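Local coordinates for protein fumarylacetoacetate hydrolase (Burkholderia xenovorans, PDB 5TI1) that probably hydrolyses fumarylacetoacetate to fumarate and acetoacetate, the last step of phenylalanine and tyrosine breakdown, using a bound magnesium ion, at residues 218-223 and 263-268. Residues are numbered along the deposited sequence; the frame is centred on the assembly and turned at random.
Sequences GACRKL and ARDIQQ
In the FAH-family C-terminal domain, strand 223-233 begins here beside the end of its antiparallel neighbour 252-263. Strand 252-263 then runs into helix 264-270, with Ala263 as the N-cap residue. The loop 220-222, which leads from strand 216-219 into strand 223-233, lies against the first turn of that helix. Leu223 and Ala263 form a non-hydrogen-bonded antiparallel pair, CA to CA 4.6 Å. Next to it, Arg264 N donates to Lys222 O at 2.9 Å. The bond is nearly straight (171°), but the donor sits above the carbonyl plane. It ties the start of the helix to the loop.

Asp265 reaches across to the loop. Its CG takes the crowded position between the backbone N and the carbonyl carbon (chi1 48°). Asp265 OD2 accepts the backbone N-H of Arg221, N to OD2 2.7 Å, with its syn lone pair. Asp265 OD1 turns back and accepts Ile266 N at 2.9 Å, from above the carboxylate plane and at a bent angle of 132°. The two bonds hold the carboxylate between loop and helix. Asp265 thus holds the backbone N of Arg221; the guanidinium of Arg221 leads away from the contact.

Cys220 is buried. Cys220 SG, anti to the backbone N, lies 3.6 Å from Ala263 CB. The tip of Ile266, CD1, approaches Cys220 CB, and Ile266 also packs on Ser363 of the second subunit. Lys222 lays its CB beside Arg264 CB; its extended chain leads away, and NZ hydrogen-bonds to Asn395.

Arg264 links the contact to the metal site. Its chain is extended from CG to NE, and its guanidinium forms salt bridges with Asp224 and the magnesium ligand Glu226, so it probably helps position that ligand. At the root of this chain, Arg264 CG rests 3.7 Å from Lys222 O.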
loop_
_atom_site.group_PDB
_atom_site.type_symbol
_atom_site.label_atom_id
_atom_site.label_comp_id
_atom_site.label_asym_id
_atom_site.label_seq_id
_atom_site.Cartn_x
_atom_site.Cartn_y
_atom_site.Cartn_z
ATOM N N GLY B 218 22.788 10.462 7.717
ATOM C CA GLY B 218 22.803 11.914 7.662
ATOM C C GLY B 218 21.638 12.464 6.868
ATOM O O GLY B 218 20.828 11.724 6.306
ATOM N N ALA B 219 21.568 13.792 6.826
ATOM C CA ALA B 219 20.487 14.452 6.107
ATOM C C ALA B 219 20.648 14.242 4.609
ATOM O O ALA B 219 21.744 14.402 4.060
ATOM C CB ALA B 219 20.452 15.944 6.432
ATOM N N CYS B 220 19.553 13.856 3.959
ATOM C CA CYS B 220 19.496 13.787 2.502
ATOM C C CYS B 220 20.057 15.051 1.851
ATOM O O CYS B 220 19.696 16.169 2.224
ATOM C CB CYS B 220 18.039 13.577 2.090
ATOM S SG CYS B 220 17.674 14.060 0.438
ATOM N N ARG B 221 20.954 14.870 0.880
ATOM C CA ARG B 221 21.552 15.981 0.146
ATOM C C ARG B 221 21.019 16.137 -1.275
ATOM O O ARG B 221 21.450 17.052 -1.980
ATOM C CB ARG B 221 23.080 15.830 0.083
ATOM C CG ARG B 221 23.789 15.876 1.432
ATOM C CD ARG B 221 25.253 15.493 1.286
ATOM N NE ARG B 221 25.863 15.162 2.569
ATOM C CZ ARG B 221 27.119 14.749 2.726
ATOM N NH1 ARG B 221 27.917 14.613 1.673
ATOM N NH2 ARG B 221 27.579 14.471 3.939
ATOM N N LYS B 222 20.107 15.271 -1.725
ATOM C CA LYS B 222 19.569 15.334 -3.085
ATOM C C LYS B 222 18.050 15.162 -3.018
ATOM O O LYS B 222 17.482 14.182 -3.509
ATOM C CB LYS B 222 20.210 14.285 -3.986
ATOM C CG LYS B 222 21.654 14.573 -4.327
ATOM C CD LYS B 222 22.095 13.737 -5.518
ATOM C CE LYS B 222 23.531 14.015 -5.886
ATOM N NZ LYS B 222 23.897 13.209 -7.072
ATOM N N LEU B 223 17.392 16.133 -2.397
ATOM C CA LEU B 223 15.943 16.132 -2.286
ATOM C C LEU B 223 15.327 16.701 -3.557
ATOM O O LEU B 223 15.685 17.804 -3.996
ATOM C CB LEU B 223 15.519 16.947 -1.068
ATOM C CG LEU B 223 14.033 16.984 -0.755
ATOM C CD1 LEU B 223 13.518 15.549 -0.448
ATOM C CD2 LEU B 223 13.794 17.949 0.389
ATOM N N ALA B 263 14.231 11.333 -2.315
ATOM C CA ALA B 263 15.567 11.540 -1.753
ATOM C C ALA B 263 16.525 10.671 -2.562
ATOM O O ALA B 263 16.672 9.475 -2.294
ATOM C CB ALA B 263 15.598 11.185 -0.272
ATOM N N ARG B 264 17.170 11.271 -3.566
ATOM C CA ARG B 264 17.826 10.465 -4.591
ATOM C C ARG B 264 19.104 9.815 -4.098
ATOM O O ARG B 264 19.446 8.724 -4.568
ATOM C CB ARG B 264 18.119 11.307 -5.825
ATOM C CG ARG B 264 16.873 11.922 -6.374
ATOM C CD ARG B 264 16.966 12.205 -7.841
ATOM N NE ARG B 264 15.667 12.662 -8.303
ATOM C CZ ARG B 264 14.667 11.855 -8.626
ATOM N NH1 ARG B 264 14.816 10.528 -8.555
ATOM N NH2 ARG B 264 13.515 12.378 -9.019
ATOM N N ASP B 265 19.821 10.455 -3.169
ATOM C CA ASP B 265 21.010 9.809 -2.622
ATOM C C ASP B 265 20.631 8.639 -1.723
ATOM O O ASP B 265 21.296 7.598 -1.745
ATOM C CB ASP B 265 21.903 10.817 -1.884
ATOM C CG ASP B 265 21.142 11.717 -0.915
ATOM O OD1 ASP B 265 19.900 11.669 -0.859
ATOM O OD2 ASP B 265 21.808 12.499 -0.203
ATOM N N ILE B 266 19.560 8.783 -0.935
ATOM C CA ILE B 266 19.026 7.642 -0.198
ATOM C C ILE B 266 18.603 6.543 -1.169
ATOM O O ILE B 266 18.788 5.349 -0.901
ATOM C CB ILE B 266 17.858 8.091 0.708
ATOM C CG1 ILE B 266 18.370 9.021 1.819
ATOM C CG2 ILE B 266 17.146 6.901 1.331
ATOM C CD1 ILE B 266 17.289 9.471 2.791
ATOM N N GLN B 267 18.064 6.930 -2.330
ATOM C CA GLN B 267 17.556 5.929 -3.270
ATOM C C GLN B 267 18.692 5.114 -3.867
ATOM O O GLN B 267 18.605 3.883 -3.959
ATOM C CB GLN B 267 16.743 6.596 -4.383
ATOM C CG GLN B 267 16.131 5.587 -5.371
ATOM C CD GLN B 267 15.344 6.237 -6.506
ATOM O OE1 GLN B 267 14.207 6.662 -6.323
ATOM N NE2 GLN B 267 15.948 6.297 -7.691
ATOM N N GLN B 268 19.763 5.791 -4.289
ATOM C CA GLN B 268 20.883 5.121 -4.941
ATOM C C GLN B 268 21.427 3.979 -4.093
ATOM O O GLN B 268 21.757 2.908 -4.615
ATOM C CB GLN B 268 21.988 6.137 -5.230
ATOM C CG GLN B 268 22.728 5.900 -6.525
ATOM C CD GLN B 268 21.863 6.194 -7.734
ATOM O OE1 GLN B 268 21.088 5.348 -8.177
ATOM N NE2 GLN B 268 21.988 7.407 -8.271
#